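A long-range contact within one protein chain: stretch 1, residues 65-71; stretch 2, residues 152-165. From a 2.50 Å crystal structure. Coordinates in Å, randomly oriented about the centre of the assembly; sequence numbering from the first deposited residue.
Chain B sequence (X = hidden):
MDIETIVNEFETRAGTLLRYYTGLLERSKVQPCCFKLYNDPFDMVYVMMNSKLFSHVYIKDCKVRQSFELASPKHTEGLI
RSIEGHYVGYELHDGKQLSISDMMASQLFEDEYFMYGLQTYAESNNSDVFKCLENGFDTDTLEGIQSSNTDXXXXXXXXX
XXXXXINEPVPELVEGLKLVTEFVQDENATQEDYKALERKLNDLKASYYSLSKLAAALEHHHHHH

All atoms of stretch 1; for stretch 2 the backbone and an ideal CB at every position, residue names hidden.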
# COMPACT_ATOMS: atom_id res chain seq x y z
N ARG B 65 25.01 4.62 14.58
CA ARG B 65 25.47 3.23 14.59
C ARG B 65 24.30 2.27 14.59
O ARG B 65 24.47 1.06 14.73
CB ARG B 65 26.36 2.96 15.82
CG ARG B 65 27.20 1.66 15.71
CD ARG B 65 27.69 1.38 14.26
NE ARG B 65 27.49 -0.01 13.84
CZ ARG B 65 28.41 -0.97 13.97
NH1 ARG B 65 29.61 -0.69 14.51
NH2 ARG B 65 28.15 -2.21 13.57
N GLN B 66 23.11 2.82 14.42
CA GLN B 66 21.87 2.09 14.65
C GLN B 66 20.77 2.66 13.75
O GLN B 66 20.36 3.81 13.89
CB GLN B 66 21.50 2.20 16.12
CG GLN B 66 20.20 1.54 16.50
CD GLN B 66 20.29 0.03 16.52
OE1 GLN B 66 20.28 -0.61 15.47
NE2 GLN B 66 20.37 -0.54 17.71
N SER B 67 20.30 1.86 12.80
CA SER B 67 19.10 2.19 12.04
C SER B 67 17.88 1.36 12.48
O SER B 67 17.98 0.54 13.38
CB SER B 67 19.35 2.00 10.55
OG SER B 67 19.26 3.25 9.91
N PHE B 68 16.73 1.57 11.83
CA PHE B 68 15.49 0.93 12.24
C PHE B 68 14.78 0.29 11.07
O PHE B 68 14.59 0.92 10.04
CB PHE B 68 14.59 1.93 12.96
CG PHE B 68 15.31 2.70 14.01
CD1 PHE B 68 15.38 2.20 15.31
CD2 PHE B 68 16.01 3.88 13.69
CE1 PHE B 68 16.10 2.88 16.27
CE2 PHE B 68 16.71 4.58 14.63
CZ PHE B 68 16.77 4.09 15.93
N GLU B 69 14.41 -0.97 11.24
CA GLU B 69 13.77 -1.74 10.21
C GLU B 69 12.39 -1.20 9.84
O GLU B 69 11.51 -1.11 10.70
CB GLU B 69 13.63 -3.19 10.68
CG GLU B 69 12.78 -4.05 9.76
CD GLU B 69 12.99 -5.52 9.98
OE1 GLU B 69 12.05 -6.31 9.69
OE2 GLU B 69 14.11 -5.88 10.42
N LEU B 70 12.19 -0.90 8.57
CA LEU B 70 10.88 -0.50 8.06
C LEU B 70 10.09 -1.67 7.52
O LEU B 70 8.86 -1.66 7.56
CB LEU B 70 11.01 0.50 6.93
CG LEU B 70 11.27 1.95 7.28
CD1 LEU B 70 10.94 2.79 6.03
CD2 LEU B 70 10.46 2.42 8.48
N ALA B 71 10.81 -2.66 6.99
CA ALA B 71 10.19 -3.72 6.21
C ALA B 71 11.08 -4.95 6.07
O ALA B 71 12.31 -4.84 5.92
CB ALA B 71 9.78 -3.20 4.85
N UNK B 152 12.65 -0.82 23.27
CA UNK B 152 12.89 0.50 22.71
C UNK B 152 12.97 0.49 21.17
O UNK B 152 12.38 1.34 20.51
CB UNK B 152 14.18 1.07 23.29
N UNK B 153 13.70 -0.48 20.62
CA UNK B 153 13.93 -0.53 19.18
C UNK B 153 12.63 -0.81 18.45
O UNK B 153 12.35 -0.16 17.44
CB UNK B 153 14.97 -1.59 18.83
N UNK B 154 11.84 -1.76 18.97
CA UNK B 154 10.57 -2.13 18.35
C UNK B 154 9.66 -0.93 18.31
O UNK B 154 9.02 -0.65 17.31
CB UNK B 154 9.90 -3.28 19.10
N UNK B 155 9.58 -0.22 19.42
CA UNK B 155 8.82 1.01 19.51
C UNK B 155 9.24 2.08 18.48
O UNK B 155 8.41 2.62 17.77
CB UNK B 155 8.96 1.58 20.92
N UNK B 156 10.52 2.36 18.43
CA UNK B 156 11.05 3.32 17.47
C UNK B 156 10.75 2.89 16.03
O UNK B 156 10.37 3.72 15.18
CB UNK B 156 12.56 3.49 17.67
N UNK B 157 10.84 1.59 15.78
CA UNK B 157 10.66 1.09 14.41
C UNK B 157 9.26 1.41 13.99
O UNK B 157 9.00 1.88 12.87
CB UNK B 157 10.93 -0.41 14.30
N UNK B 158 8.36 1.22 14.91
CA UNK B 158 6.97 1.48 14.66
C UNK B 158 6.64 2.98 14.52
O UNK B 158 5.89 3.38 13.65
CB UNK B 158 6.14 0.87 15.79
N UNK B 159 7.24 3.82 15.36
CA UNK B 159 7.27 5.28 15.12
C UNK B 159 7.77 5.59 13.72
O UNK B 159 7.15 6.35 12.99
CB UNK B 159 8.16 5.98 16.15
N UNK B 160 8.86 4.98 13.32
CA UNK B 160 9.30 5.21 11.95
C UNK B 160 8.25 4.87 10.92
O UNK B 160 8.12 5.56 9.94
CB UNK B 160 10.57 4.40 11.67
N UNK B 161 7.50 3.79 11.12
CA UNK B 161 6.53 3.33 10.12
C UNK B 161 5.36 4.30 9.99
O UNK B 161 4.95 4.64 8.88
CB UNK B 161 6.01 1.94 10.48
N UNK B 162 4.81 4.71 11.13
CA UNK B 162 3.86 5.81 11.16
C UNK B 162 4.39 7.04 10.41
O UNK B 162 3.67 7.62 9.58
CB UNK B 162 3.53 6.18 12.61
N UNK B 163 5.64 7.40 10.65
CA UNK B 163 6.16 8.66 10.11
C UNK B 163 6.07 8.71 8.58
O UNK B 163 5.83 9.78 8.01
CB UNK B 163 7.61 8.86 10.55
N UNK B 164 6.21 7.55 7.93
CA UNK B 164 6.18 7.51 6.49
C UNK B 164 4.79 7.69 5.92
O UNK B 164 4.64 7.82 4.69
CB UNK B 164 6.77 6.19 6.00
N UNK B 165 3.76 7.69 6.76
CA UNK B 165 2.41 8.00 6.25
C UNK B 165 1.89 9.42 6.49
O UNK B 165 0.77 9.73 6.13
CB UNK B 165 1.42 7.02 6.88

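Most of stretch 2, from position 152 on, is a helix that crosses strand 68-71 at 48°, and the positions that meet stretch 1 (153, 156, 157, 160, 161, 164) recur along one side of it. At position 152 the ideal CB finds no atom of stretch 1 within 5.5 Å; nothing there selects a side chain, and the residue is Val152.

Position 153 points sideways, its ideal CB 5.2 Å from Phe68 CD1. A medium or long apolar chain could bridge the gap. Ile153 does so, with CG2 4.2 Å from CD1 of Phe68, while its CD1 lies close to the side chain of Gln66.

Positions 154 and 155 have nothing of stretch 1 in reach; they are Ala154 and Asn155.

Position 156 points toward the strand, with its ideal CB 3.9 Å from Phe68 CE1. A compact or branched aliphatic chain would suit a spot so close to an aromatic ring. Ile156 sets its CG2 over one face of that ring, 3.6 Å from the Phe68 centroid, in a CH-pi contact.

Position 157 lies beside Phe68, the two CA atoms 5.3 Å apart, and points sideways. The backbone N of Glu69 offers a donor nearby, while CB of Phe68 offers apolar surface. A chain with a few methylenes and an acceptor at its end, Glu or Gln, would use both. Glu157 packs its CG 3.7 Å from Phe68 CB and accepts a hydrogen bond at OE2 from Glu69 N, 3.3 Å away.

Position 158 points away and 159 is out of reach; Met158 and Leu159 take no part.

At position 160 the ideal CB points toward the strand, 3.8 Å from Leu70 CD2 and 4.9 Å from Phe68 CB. Large apolar or aromatic chains suit this junction. Tyr160 lays its ring nearly parallel to that of Phe68, at 21° with centroids 4.9 Å apart. The rings are slid so that they barely overlap; the Tyr160 OH is hydrogen-bonded elsewhere in the structure.

Position 161 points sideways, and Leu70 O is an acceptor for a long chain ending in a donor: Gln, Lys or Arg might serve. Gln161 donates from NE2 to Leu70 O at 3.2 Å, with a nearly straight N-H...O angle of 165°.

Positions 162 and 163, out of reach, are Leu162 and Ala163. Position 164 points toward stretch 1, its ideal CB 5.4 Å from Leu70 CD1, leaving room for a small or medium chain with a methyl. Thr164 brings CG2 to 4.2 Å from Leu70 CD1, while its OG1 donates to Gln161 O at 2.8 Å. Position 165, beyond the contact, is Gly165.

Stretch 2, residues 152-165: VIANIEMLYQLATG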
# COMPACT_ATOMS: atom_id res chain seq x y z
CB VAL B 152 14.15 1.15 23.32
CG1 VAL B 152 14.71 2.26 22.44
CG2 VAL B 152 13.82 1.70 24.69
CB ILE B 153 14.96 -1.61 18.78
CG1 ILE B 153 16.26 -1.47 19.59
CG2 ILE B 153 15.27 -1.53 17.31
CD1 ILE B 153 17.23 -0.50 19.00
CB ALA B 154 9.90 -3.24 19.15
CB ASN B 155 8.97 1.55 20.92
CG ASN B 155 7.91 1.05 21.82
OD1 ASN B 155 6.74 1.31 21.55
ND2 ASN B 155 8.28 0.29 22.88
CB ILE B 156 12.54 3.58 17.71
CG1 ILE B 156 12.68 4.31 19.05
CG2 ILE B 156 13.08 4.46 16.62
CD1 ILE B 156 14.07 4.31 19.62
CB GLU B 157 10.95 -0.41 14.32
CG GLU B 157 12.43 -0.73 14.38
CD GLU B 157 12.72 -2.22 14.33
OE1 GLU B 157 11.80 -3.02 14.57
OE2 GLU B 157 13.89 -2.58 14.03
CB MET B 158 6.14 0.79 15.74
CG MET B 158 4.73 0.68 15.36
SD MET B 158 3.82 1.64 16.55
CE MET B 158 2.56 0.40 17.02
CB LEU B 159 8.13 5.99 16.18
CG LEU B 159 7.51 6.07 17.58
CD1 LEU B 159 8.52 6.54 18.60
CD2 LEU B 159 6.30 6.99 17.55
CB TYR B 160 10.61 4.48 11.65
CG TYR B 160 11.78 5.30 12.06
CD1 TYR B 160 12.53 6.00 11.12
CD2 TYR B 160 12.12 5.42 13.38
CE1 TYR B 160 13.61 6.76 11.49
CE2 TYR B 160 13.19 6.16 13.77
CZ TYR B 160 13.94 6.85 12.82
OH TYR B 160 15.02 7.61 13.24
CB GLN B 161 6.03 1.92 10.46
CG GLN B 161 7.11 0.85 10.27
CD GLN B 161 6.72 -0.52 10.85
OE1 GLN B 161 5.98 -0.62 11.82
NE2 GLN B 161 7.21 -1.56 10.25
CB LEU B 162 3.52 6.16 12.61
CG LEU B 162 2.84 4.99 13.30
CD1 LEU B 162 2.65 5.20 14.79
CD2 LEU B 162 1.49 4.78 12.61
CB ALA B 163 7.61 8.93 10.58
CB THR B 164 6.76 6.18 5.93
OG1 THR B 164 5.92 5.08 6.32
CG2 THR B 164 8.20 5.96 6.40
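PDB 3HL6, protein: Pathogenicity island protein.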